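Local coordinates for SusD-like carbohydrate binding protein BF1063 (PDB 3I4G), which probably binds carbohydrate at the outer membrane of Bacteroides fragilis, in the manner of SusD-like proteins, at residues A[63-66]-A[70-73]; A[341-346]-A[351-356]; A[133-138]-A[204-209]. One frame throughout, in Å; residues are numbered along the deposited sequence.

Contact 1 (A[63-66]-A[70-73])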
ATOM      1  N   ALA A  63      -1.291 -11.774   1.458  1.00  7.84           N
ATOM      2  CA  ALA A  63      -0.227 -11.988   2.426  1.00  7.46           C
ATOM      3  C   ALA A  63      -0.788 -12.303   3.794  1.00  9.17           C
ATOM      4  O   ALA A  63      -1.998 -12.328   3.999  1.00 10.52           O
ATOM      5  CB  ALA A  63       0.702 -10.773   2.470  1.00  9.16           C
ATOM      6  N   PHE A  64       0.123 -12.560   4.710  1.00  9.51           N
ATOM      7  CA  PHE A  64      -0.177 -12.985   6.071  1.00  9.50           C
ATOM      8  C   PHE A  64       0.830 -12.345   7.006  1.00 10.04           C
ATOM      9  O   PHE A  64       1.967 -12.080   6.640  1.00 10.69           O
ATOM     10  CB  PHE A  64      -0.096 -14.497   6.130  1.00  8.92           C
ATOM     11  CG  PHE A  64      -0.411 -15.117   7.480  1.00  8.90           C
ATOM     12  CD1 PHE A  64      -1.726 -15.181   7.902  1.00  9.06           C
ATOM     13  CD2 PHE A  64       0.549 -15.744   8.240  1.00  9.28           C
ATOM     14  CE1 PHE A  64      -2.073 -15.790   9.128  1.00  9.94           C
ATOM     15  CE2 PHE A  64       0.216 -16.357   9.434  1.00  9.84           C
ATOM     16  CZ  PHE A  64      -1.102 -16.383   9.884  1.00 10.02           C
ATOM     17  N   ASP A  65       0.397 -12.111   8.236  1.00  9.10           N
ATOM     18  CA  ASP A  65       1.250 -11.545   9.273  1.00  9.94           C
ATOM     19  C   ASP A  65       1.896 -12.678  10.058  1.00  8.74           C
ATOM     20  O   ASP A  65       1.184 -13.523  10.576  1.00  8.53           O
ATOM     21  CB  ASP A  65       0.394 -10.676  10.200  1.00  9.43           C
ATOM     22  CG  ASP A  65       1.204  -9.782  11.061  1.00 11.69           C
ATOM     23  OD1 ASP A  65       1.837 -10.273  11.986  1.00 11.18           O
ATOM     24  OD2 ASP A  65       1.247  -8.560  10.837  1.00 11.02           O
ATOM     25  N   ARG A  66       3.226 -12.701  10.147  1.00  8.00           N
ATOM     26  CA  ARG A  66       3.916 -13.796  10.867  1.00  8.24           C
ATOM     27  C   ARG A  66       3.416 -13.909  12.290  1.00  8.98           C
ATOM     28  O   ARG A  66       3.545 -14.968  12.875  1.00  9.62           O
ATOM     29  CB  ARG A  66       5.429 -13.573  10.875  1.00  9.63           C
ATOM     30  CG  ARG A  66       6.272 -14.815  11.219  1.00 10.05           C
ATOM     31  CD  ARG A  66       7.579 -14.490  11.966  1.00 10.79           C
ATOM     32  NE  ARG A  66       7.230 -14.000  13.283  1.00 11.16           N
ATOM     33  CZ  ARG A  66       7.412 -12.783  13.737  1.00 12.25           C
ATOM     34  NH1 ARG A  66       8.166 -11.891  13.101  1.00 12.48           N
ATOM     35  NH2 ARG A  66       6.903 -12.481  14.924  1.00 13.91           N
ATOM     36  N   ASN A  70      -4.027 -14.652  15.961  0.50 11.06           N
ATOM     37  CA  ASN A  70      -4.440 -13.976  17.190  0.50 11.88           C
ATOM     38  C   ASN A  70      -3.862 -12.566  17.302  0.50  9.94           C
ATOM     39  O   ASN A  70      -4.215 -11.807  18.211  0.50  9.20           O
ATOM     40  CB  ASN A  70      -4.048 -14.818  18.402  0.50 12.71           C
ATOM     41  CG  ASN A  70      -4.812 -16.127  18.474  0.50 17.08           C
ATOM     42  OD1 ASN A  70      -4.221 -17.192  18.621  0.50 29.00           O
ATOM     43  ND2 ASN A  70      -6.126 -16.051  18.348  0.50 22.36           N
ATOM     44  N   ASN A  71      -3.043 -12.165  16.349  1.00  9.74           N
ATOM     45  CA  ASN A  71      -2.456 -10.843  16.416  1.00  8.64           C
ATOM     46  C   ASN A  71      -3.539  -9.811  16.081  1.00  8.52           C
ATOM     47  O   ASN A  71      -4.235  -9.953  15.100  1.00  8.88           O
ATOM     48  CB  ASN A  71      -1.296 -10.682  15.460  1.00  9.87           C
ATOM     49  CG  ASN A  71      -0.703  -9.307  15.573  1.00 13.07           C
ATOM     50  OD1 ASN A  71      -1.086  -8.429  14.831  1.00 14.60           O
ATOM     51  ND2 ASN A  71       0.136  -9.100  16.567  1.00 13.37           N
ATOM     52  N   PRO A  72      -3.701  -8.743  16.876  1.00  8.85           N
ATOM     53  CA  PRO A  72      -4.821  -7.811  16.606  1.00  8.86           C
ATOM     54  C   PRO A  72      -4.735  -7.080  15.281  1.00  8.67           C
ATOM     55  O   PRO A  72      -5.770  -6.653  14.757  1.00  8.62           O
ATOM     56  CB  PRO A  72      -4.766  -6.856  17.825  1.00 10.33           C
ATOM     57  CG  PRO A  72      -4.131  -7.694  18.912  1.00 10.70           C
ATOM     58  CD  PRO A  72      -3.050  -8.475  18.163  1.00  9.64           C
ATOM     59  N   PHE A  73      -3.550  -6.945  14.678  1.00  8.66           N
ATOM     60  CA  PHE A  73      -3.494  -6.313  13.362  1.00  8.77           C
ATOM     61  C   PHE A  73      -4.194  -7.189  12.346  1.00  8.44           C
ATOM     62  O   PHE A  73      -5.055  -6.745  11.614  1.00  9.52           O
ATOM     63  CB  PHE A  73      -2.040  -6.067  12.950  1.00  8.46           C
ATOM     64  CG  PHE A  73      -1.863  -5.307  11.662  1.00  9.80           C
ATOM     65  CD1 PHE A  73      -2.330  -4.009  11.512  1.00  8.64           C
ATOM     66  CD2 PHE A  73      -1.150  -5.877  10.613  1.00  9.23           C
ATOM     67  CE1 PHE A  73      -2.100  -3.311  10.341  1.00 10.13           C
ATOM     68  CE2 PHE A  73      -0.916  -5.187   9.474  1.00 10.89           C
ATOM     69  CZ  PHE A  73      -1.366  -3.909   9.333  1.00 10.57           C
TER

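Contact 2 (A[341-346]-A[351-356])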
ATOM      1  N   TYR A 341      13.401 -28.717   7.147  1.00 10.26           N
ATOM      2  CA  TYR A 341      14.682 -28.130   7.540  1.00 10.22           C
ATOM      3  C   TYR A 341      14.750 -27.839   9.049  1.00 10.59           C
ATOM      4  O   TYR A 341      13.820 -28.142   9.789  1.00 11.55           O
ATOM      5  CB  TYR A 341      14.997 -26.884   6.693  1.00 11.11           C
ATOM      6  CG  TYR A 341      15.008 -27.072   5.172  1.00  9.42           C
ATOM      7  CD1 TYR A 341      15.070 -28.335   4.566  1.00  9.76           C
ATOM      8  CD2 TYR A 341      15.022 -25.971   4.339  1.00  9.82           C
ATOM      9  CE1 TYR A 341      15.054 -28.467   3.182  1.00 10.99           C
ATOM     10  CE2 TYR A 341      15.014 -26.114   2.970  1.00  9.36           C
ATOM     11  CZ  TYR A 341      15.018 -27.340   2.399  1.00 11.24           C
ATOM     12  OH  TYR A 341      14.981 -27.442   1.007  1.00 11.63           O
ATOM     13  N   SER A 342      15.889 -27.321   9.497  1.00 11.64           N
ATOM     14  CA  SER A 342      16.148 -27.129  10.907  1.00 12.70           C
ATOM     15  C   SER A 342      15.596 -25.860  11.517  1.00 11.14           C
ATOM     16  O   SER A 342      15.920 -24.753  11.070  1.00 11.48           O
ATOM     17  CB  SER A 342      17.670 -27.110  11.099  1.00 14.44           C
ATOM     18  OG  SER A 342      17.966 -26.911  12.461  1.00 18.57           O
ATOM     19  N   ALA A 343      14.791 -25.995  12.558  1.00 11.77           N
ATOM     20  CA  ALA A 343      14.267 -24.832  13.271  1.00 12.58           C
ATOM     21  C   ALA A 343      15.388 -24.040  13.960  1.00 13.04           C
ATOM     22  O   ALA A 343      15.330 -22.815  14.089  1.00 13.79           O
ATOM     23  CB  ALA A 343      13.191 -25.249  14.274  1.00 12.29           C
ATOM     24  N   ALA A 344      16.430 -24.730  14.413  1.00 14.33           N
ATOM     25  CA  ALA A 344      17.561 -24.042  15.058  1.00 14.93           C
ATOM     26  C   ALA A 344      18.238 -23.075  14.097  1.00 14.79           C
ATOM     27  O   ALA A 344      18.767 -22.038  14.530  1.00 18.13           O
ATOM     28  CB  ALA A 344      18.564 -25.052  15.601  1.00 14.03           C
ATOM     29  N   LYS A 345      18.242 -23.420  12.808  0.50 12.63           N
ATOM     30  CA  LYS A 345      18.810 -22.586  11.753  0.50 11.86           C
ATOM     31  C   LYS A 345      17.818 -21.549  11.200  0.50 12.61           C
ATOM     32  O   LYS A 345      18.155 -20.787  10.306  0.50 12.66           O
ATOM     33  CB  LYS A 345      19.300 -23.489  10.615  0.50 12.96           C
ATOM     34  CG  LYS A 345      20.409 -24.449  11.052  0.50 13.47           C
ATOM     35  CD  LYS A 345      20.897 -25.310   9.896  0.50 14.55           C
ATOM     36  CE  LYS A 345      22.161 -26.077  10.279  0.50 18.92           C
ATOM     37  NZ  LYS A 345      22.530 -27.096   9.268  0.50 24.36           N
ATOM     38  N   LYS A 346      16.603 -21.543  11.745  1.00 11.34           N
ATOM     39  CA  LYS A 346      15.474 -20.690  11.268  1.00 10.08           C
ATOM     40  C   LYS A 346      15.213 -20.956   9.780  1.00 10.30           C
ATOM     41  O   LYS A 346      14.836 -20.060   9.009  1.00  9.76           O
ATOM     42  CB  LYS A 346      15.720 -19.221  11.604  1.00 10.80           C
ATOM     43  CG  LYS A 346      15.725 -18.970  13.093  1.00 11.58           C
ATOM     44  CD  LYS A 346      15.961 -17.512  13.440  1.00 13.47           C
ATOM     45  CE  LYS A 346      15.956 -17.279  14.935  1.00 15.30           C
ATOM     46  NZ  LYS A 346      16.461 -15.902  15.226  1.00 23.04           N
ATOM     47  N   TYR A 351       4.855 -23.320  12.857  1.00  9.10           N
ATOM     48  CA  TYR A 351       3.904 -22.387  13.446  1.00  9.31           C
ATOM     49  C   TYR A 351       4.471 -21.598  14.624  1.00  9.92           C
ATOM     50  O   TYR A 351       3.711 -20.915  15.301  1.00 12.22           O
ATOM     51  CB  TYR A 351       2.634 -23.190  13.831  1.00  9.24           C
ATOM     52  CG  TYR A 351       1.970 -23.854  12.618  1.00  8.80           C
ATOM     53  CD1 TYR A 351       1.204 -23.102  11.736  1.00  8.25           C
ATOM     54  CD2 TYR A 351       2.117 -25.201  12.363  1.00  9.46           C
ATOM     55  CE1 TYR A 351       0.617 -23.669  10.613  1.00  8.68           C
ATOM     56  CE2 TYR A 351       1.537 -25.769  11.269  1.00  7.87           C
ATOM     57  CZ  TYR A 351       0.790 -24.988  10.384  1.00  8.13           C
ATOM     58  OH  TYR A 351       0.187 -25.567   9.285  1.00  8.92           O
ATOM     59  N   THR A 352       5.799 -21.678  14.841  1.00 10.52           N
ATOM     60  CA  THR A 352       6.429 -21.060  16.003  1.00 11.23           C
ATOM     61  C   THR A 352       7.756 -20.316  15.792  1.00 11.94           C
ATOM     62  O   THR A 352       8.061 -19.409  16.551  1.00 12.13           O
ATOM     63  CB  THR A 352       6.706 -22.117  17.072  1.00 13.30           C
ATOM     64  OG1 THR A 352       7.578 -23.123  16.550  1.00 14.18           O
ATOM     65  CG2 THR A 352       5.393 -22.748  17.538  1.00 14.31           C
ATOM     66  N   SER A 353       8.556 -20.658  14.788  1.00  9.31           N
ATOM     67  CA  SER A 353       9.851 -20.040  14.629  1.00  9.69           C
ATOM     68  C   SER A 353       9.815 -18.626  14.116  1.00 10.92           C
ATOM     69  O   SER A 353       8.856 -18.196  13.515  1.00 11.73           O
ATOM     70  CB  SER A 353      10.647 -20.861  13.601  1.00 10.38           C
ATOM     71  OG  SER A 353      10.949 -22.200  13.993  1.00 10.64           O
ATOM     72  N   GLU A 354      10.907 -17.911  14.332  1.00 11.01           N
ATOM     73  CA  GLU A 354      11.102 -16.565  13.823  1.00 11.03           C
ATOM     74  C   GLU A 354      11.537 -16.699  12.378  1.00 11.78           C
ATOM     75  O   GLU A 354      12.707 -16.562  12.005  1.00 11.34           O
ATOM     76  CB  GLU A 354      12.152 -15.860  14.650  1.00 13.01           C
ATOM     77  CG  GLU A 354      12.269 -14.372  14.337  1.00 15.16           C
ATOM     78  CD  GLU A 354      13.285 -13.678  15.239  1.00 20.72           C
ATOM     79  OE1 GLU A 354      14.492 -13.802  15.001  1.00 26.85           O
ATOM     80  OE2 GLU A 354      12.835 -13.001  16.157  1.00 32.11           O
ATOM     81  N   ALA A 355      10.546 -17.001  11.544  1.00  9.74           N
ATOM     82  CA  ALA A 355      10.729 -17.340  10.160  1.00  9.41           C
ATOM     83  C   ALA A 355       9.360 -17.245   9.475  1.00  8.68           C
ATOM     84  O   ALA A 355       8.324 -17.146  10.126  1.00  9.49           O
ATOM     85  CB  ALA A 355      11.310 -18.772  10.055  1.00 10.38           C
ATOM     86  N   SER A 356       9.341 -17.323   8.149  1.00  8.45           N
ATOM     87  CA  SER A 356       8.119 -17.222   7.404  1.00  8.00           C
ATOM     88  C   SER A 356       7.085 -18.239   7.813  1.00  8.00           C
ATOM     89  O   SER A 356       7.387 -19.403   8.035  1.00  8.87           O
ATOM     90  CB  SER A 356       8.424 -17.441   5.904  1.00  7.73           C
ATOM     91  OG  SER A 356       7.225 -17.415   5.128  1.00  8.52           O
TER

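Contact 3 (A[133-138]-A[204-209])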
ATOM      1  N   TYR A 133      -8.129  12.522   5.904  1.00  9.54           N
ATOM      2  CA  TYR A 133      -9.560  12.294   5.800  1.00  9.05           C
ATOM      3  C   TYR A 133      -9.870  11.223   4.735  1.00 10.21           C
ATOM      4  O   TYR A 133     -10.809  10.479   4.894  1.00  9.61           O
ATOM      5  CB  TYR A 133     -10.311  13.611   5.544  1.00  8.80           C
ATOM      6  CG  TYR A 133     -10.403  14.423   6.797  1.00  9.08           C
ATOM      7  CD1 TYR A 133     -11.181  13.984   7.848  1.00  9.96           C
ATOM      8  CD2 TYR A 133      -9.679  15.603   6.959  1.00  9.07           C
ATOM      9  CE1 TYR A 133     -11.254  14.696   9.018  1.00  8.88           C
ATOM     10  CE2 TYR A 133      -9.779  16.348   8.125  1.00  9.02           C
ATOM     11  CZ  TYR A 133     -10.557  15.873   9.146  1.00  9.97           C
ATOM     12  OH  TYR A 133     -10.678  16.571  10.382  1.00 10.79           O
ATOM     13  N   PHE A 134      -9.081  11.150   3.663  1.00  8.26           N
ATOM     14  CA  PHE A 134      -9.252  10.134   2.642  1.00  8.60           C
ATOM     15  C   PHE A 134      -9.118   8.741   3.242  1.00  8.52           C
ATOM     16  O   PHE A 134      -9.970   7.878   2.999  1.00  8.17           O
ATOM     17  CB  PHE A 134      -8.221  10.361   1.503  1.00  8.59           C
ATOM     18  CG  PHE A 134      -8.066   9.177   0.596  1.00  8.57           C
ATOM     19  CD1 PHE A 134      -8.920   8.963  -0.459  1.00  9.12           C
ATOM     20  CD2 PHE A 134      -7.075   8.245   0.835  1.00 10.12           C
ATOM     21  CE1 PHE A 134      -8.807   7.863  -1.241  1.00  9.69           C
ATOM     22  CE2 PHE A 134      -6.943   7.130   0.040  1.00  9.38           C
ATOM     23  CZ  PHE A 134      -7.826   6.946  -0.994  1.00  9.23           C
ATOM     24  N   TYR A 135      -8.084   8.519   4.012  1.00  8.80           N
ATOM     25  CA  TYR A 135      -7.918   7.220   4.647  1.00  7.84           C
ATOM     26  C   TYR A 135      -8.943   6.973   5.781  1.00  7.96           C
ATOM     27  O   TYR A 135      -9.509   5.895   5.873  1.00  8.60           O
ATOM     28  CB  TYR A 135      -6.486   7.038   5.146  1.00  9.02           C
ATOM     29  CG  TYR A 135      -5.446   6.943   4.073  1.00  7.56           C
ATOM     30  CD1 TYR A 135      -5.353   5.806   3.288  1.00  8.07           C
ATOM     31  CD2 TYR A 135      -4.524   7.946   3.862  1.00  7.77           C
ATOM     32  CE1 TYR A 135      -4.402   5.722   2.287  1.00  9.18           C
ATOM     33  CE2 TYR A 135      -3.586   7.874   2.870  1.00  8.31           C
ATOM     34  CZ  TYR A 135      -3.544   6.752   2.080  1.00  8.56           C
ATOM     35  OH  TYR A 135      -2.586   6.657   1.098  1.00  8.55           O
ATOM     36  N   LEU A 136      -9.219   7.974   6.613  1.00  8.26           N
ATOM     37  CA  LEU A 136     -10.283   7.805   7.606  1.00  8.82           C
ATOM     38  C   LEU A 136     -11.604   7.424   6.963  1.00  8.38           C
ATOM     39  O   LEU A 136     -12.323   6.536   7.432  1.00  8.70           O
ATOM     40  CB  LEU A 136     -10.434   9.063   8.434  1.00  8.36           C
ATOM     41  CG  LEU A 136      -9.304   9.420   9.392  1.00  8.74           C
ATOM     42  CD1 LEU A 136      -9.501  10.837   9.867  1.00 10.12           C
ATOM     43  CD2 LEU A 136      -9.258   8.444  10.548  1.00 10.21           C
ATOM     44  N   ALA A 137     -11.967   8.136   5.910  1.00  8.66           N
ATOM     45  CA  ALA A 137     -13.205   7.889   5.165  1.00  9.11           C
ATOM     46  C   ALA A 137     -13.213   6.527   4.468  1.00  8.42           C
ATOM     47  O   ALA A 137     -14.279   5.971   4.264  1.00  9.61           O
ATOM     48  CB  ALA A 137     -13.439   8.998   4.093  1.00 10.25           C
ATOM     49  N   SER A 138     -12.040   6.005   4.109  1.00  8.91           N
ATOM     50  CA  SER A 138     -11.983   4.695   3.502  1.00  7.79           C
ATOM     51  C   SER A 138     -12.355   3.578   4.471  1.00  9.72           C
ATOM     52  O   SER A 138     -12.960   2.573   4.066  1.00  9.48           O
ATOM     53  CB  SER A 138     -10.575   4.429   2.963  1.00  9.61           C
ATOM     54  OG  SER A 138     -10.234   5.294   1.883  1.00  9.62           O
ATOM     55  N   LEU A 204      -7.109  12.709  -5.678  1.00  8.50           N
ATOM     56  CA  LEU A 204      -8.428  13.095  -6.188  1.00  7.77           C
ATOM     57  C   LEU A 204      -9.058  11.931  -6.927  1.00  8.67           C
ATOM     58  O   LEU A 204     -10.234  11.611  -6.716  1.00  8.53           O
ATOM     59  CB  LEU A 204      -8.313  14.299  -7.134  1.00  9.02           C
ATOM     60  CG  LEU A 204      -9.560  14.764  -7.842  1.00  9.39           C
ATOM     61  CD1 LEU A 204     -10.645  15.149  -6.817  1.00 10.97           C
ATOM     62  CD2 LEU A 204      -9.240  15.945  -8.745  1.00 11.08           C
ATOM     63  N   GLY A 205      -8.325  11.319  -7.845  1.00  8.89           N
ATOM     64  CA  GLY A 205      -8.832  10.160  -8.553  1.00  7.59           C
ATOM     65  C   GLY A 205      -9.227   9.026  -7.647  1.00  8.78           C
ATOM     66  O   GLY A 205     -10.295   8.426  -7.843  1.00 10.01           O
ATOM     67  N   ARG A 206      -8.408   8.697  -6.647  1.00  8.20           N
ATOM     68  CA  ARG A 206      -8.786   7.642  -5.725  1.00  7.92           C
ATOM     69  C   ARG A 206     -10.052   8.023  -4.940  1.00  8.55           C
ATOM     70  O   ARG A 206     -10.911   7.162  -4.676  1.00  9.50           O
ATOM     71  CB  ARG A 206      -7.667   7.334  -4.710  1.00  8.48           C
ATOM     72  CG  ARG A 206      -6.433   6.617  -5.223  1.00  9.86           C
ATOM     73  CD  ARG A 206      -5.547   6.296  -4.044  1.00 10.31           C
ATOM     74  NE  ARG A 206      -4.411   5.445  -4.366  1.00 10.06           N
ATOM     75  CZ  ARG A 206      -3.605   4.994  -3.437  1.00  9.55           C
ATOM     76  NH1 ARG A 206      -3.776   5.372  -2.169  1.00 11.47           N
ATOM     77  NH2 ARG A 206      -2.618   4.196  -3.762  1.00 10.60           N
ATOM     78  N   THR A 207     -10.171   9.284  -4.566  1.00  9.04           N
ATOM     79  CA  THR A 207     -11.379   9.757  -3.851  1.00  8.45           C
ATOM     80  C   THR A 207     -12.597   9.539  -4.728  1.00  8.65           C
ATOM     81  O   THR A 207     -13.626   9.025  -4.276  1.00  8.78           O
ATOM     82  CB  THR A 207     -11.230  11.227  -3.483  1.00  9.13           C
ATOM     83  OG1 THR A 207     -10.132  11.374  -2.584  1.00  9.65           O
ATOM     84  CG2 THR A 207     -12.507  11.783  -2.808  1.00  8.39           C
ATOM     85  N   CYS A 208     -12.508   9.899  -5.996  1.00  8.87           N
ATOM     86  CA  CYS A 208     -13.637   9.717  -6.888  1.00  8.53           C
ATOM     87  C   CYS A 208     -14.005   8.238  -7.063  1.00  9.21           C
ATOM     88  O   CYS A 208     -15.178   7.895  -7.188  1.00  9.53           O
ATOM     89  CB  CYS A 208     -13.359  10.339  -8.254  1.00  9.12           C
ATOM     90  SG  CYS A 208     -13.205  12.130  -8.325  1.00 11.32           S
HETATM   91  N   MSE A 209     -13.025   7.344  -7.100  0.50  8.91           N
HETATM   92  CA  MSE A 209     -13.357   5.926  -7.218  0.50  9.71           C
HETATM   93  C   MSE A 209     -14.100   5.455  -5.950  0.50 10.27           C
HETATM   94  O   MSE A 209     -14.980   4.612  -6.028  0.50  9.56           O
HETATM   95  CB  MSE A 209     -12.115   5.065  -7.514  0.50 11.37           C
HETATM   96  CG  MSE A 209     -11.447   5.360  -8.876  0.50  9.91           C
HETATM   97 SE   MSE A 209     -10.233   3.936  -9.443  0.38 10.21          SE
HETATM   98  CE  MSE A 209      -9.260   3.728  -7.820  0.50 13.61           C
TER
HETATM   99  O   HOH W   1      -2.109   4.279   0.041  1.00  9.37           O

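Contact 1 (A[63-66]-A[70-73])
Asp65 and Phe73 make a small, buried side-chain contact that joins the end of the short strand 63-65 to the first turn of helix 72-78, with a connection of three residues between the two segments. The carboxylate oxygen OD2 of Asp65 lies 3.6 Å from CD2 of Phe73, near the plane of the ring and at its edge, where the weakly positive C-H rim can face an oxygen. The two side chains cross at about a right angle, and the carboxylate and ring planes stand 67° apart. Phe73 carries its CG anti to the backbone N (chi1 -175°), which swings the ring back from the helix start toward the strand. The turn from strand into helix is finished by an N-cap: Asn71 accepts a hydrogen bond at OD1 from the backbone N of Phe73 over 2.9 Å, the donor sitting above the amide plane and not on a lone pair. The same Asn71 oxygen comes within 4.5 Å of Asp65 OD1, a loose approach of two acceptors. The ring edge is not the main partner of Asp65 OD2, which is hydrogen-bonded to ND1 of His58 and forms a salt bridge with Arg67; both would be expected to keep the buried carboxylate ionised. Around Phe73, His51 meets the ring edge-to-face, while Phe87 and Tyr91 of helix 86-109 pack against its side chain.

Contact 2 (A[341-346]-A[351-356])
Lys346 and Glu354 carry most of the buried surface here, and they meet in a salt bridge: NZ of Lys346 stands 2.9 Å from OE1 of Glu354. The ammonium group reaches that oxygen from above the carboxylate plane, 41° out of it. Both side chains are extended beyond CG, and they approach at a slant. With its CG anti to the carbonyl carbon (chi1 -66°), Lys346 runs its methylenes past the backbone of the other segment, so that CD comes within 3.7 Å of the carbonyl O of Glu354 before the tip arrives at the acid. Glu354 is the centre of an inverse gamma turn, a tight bend within the long irregular connection between strands 333-334 and 360-362. Its second oxygen, OE2, is hydrogen-bonded to a bound EPE molecule, probably from the crystallisation liquor, so in this crystal both oxygens have a partner. Ser353, the next largest contributor, presents OG to the methyl CB of Ala343 at 3.8 Å; the hydroxyl itself is hydrogen-bonded to Asp350. On the further side of the turn, CB of Ala355 rests 3.9 Å from the carbonyl O of Lys346.

Contact 3 (A[133-138]-A[204-209])
Phe134 projects its ring from helix 116-139 against Arg206 and Thr207 of helix 197-211. Its CG is anti to the backbone N (chi1 165°), which carries the ring toward the neighbouring helix. There CE1 and CZ lie against the aliphatic root of Arg206, with CE1 3.7 Å from CB, and CD1 comes to 3.4 Å from OG1 of Thr207, a hydroxyl already hydrogen-bonded to Phe203 O. The Phe134 and Arg206 side chains cross at roughly a right angle, ring and guanidinium planes 32° apart. Tyr135 is turned differently: its ring is almost perpendicular to the guanidinium, 88° between planes, and its OH lies near the guanidinium plane, 3.7 Å from NH1 of Arg206. One water bridges the two groups, 2.6 Å from Tyr135 OH and accepting from NH1 at 3.0 Å, in the plane of both. Trp48 also hydrogen-bonds to the tyrosine hydroxyl, and a salt bridge from NE of Arg206 to Glu389 helps fix the buried guanidinium, whose charge meets the rings of Trp456 and Phe203. The helix segments run in nearly the same direction, axes 11.1 Å apart, with helix 163-180 packing against both, an arrangement consistent with the tetratricopeptide-like helical scaffold of SusD proteins.

Overall arrangement
Contacts 1 and 3 are buried, whereas contact 2 lies at the surface, its centre about 28 Å from the centre of the chain. Their chemistry follows their place. Contact 3 joins two helices through aromatic and aliphatic surfaces with a water-bridged polar pair, also buried; contact 1 joins a strand to a helix start through a carboxylate and a ring edge; contact 2 ties two parts of one irregular loop by a direct salt bridge. Contacts 1 and 2 touch, CG of Arg66 lying 3.3 Å from Ala355 O. Contact 3 stands apart, its centre about 25 Å from that of contact 1, although helix 86-109 packs against residues of both.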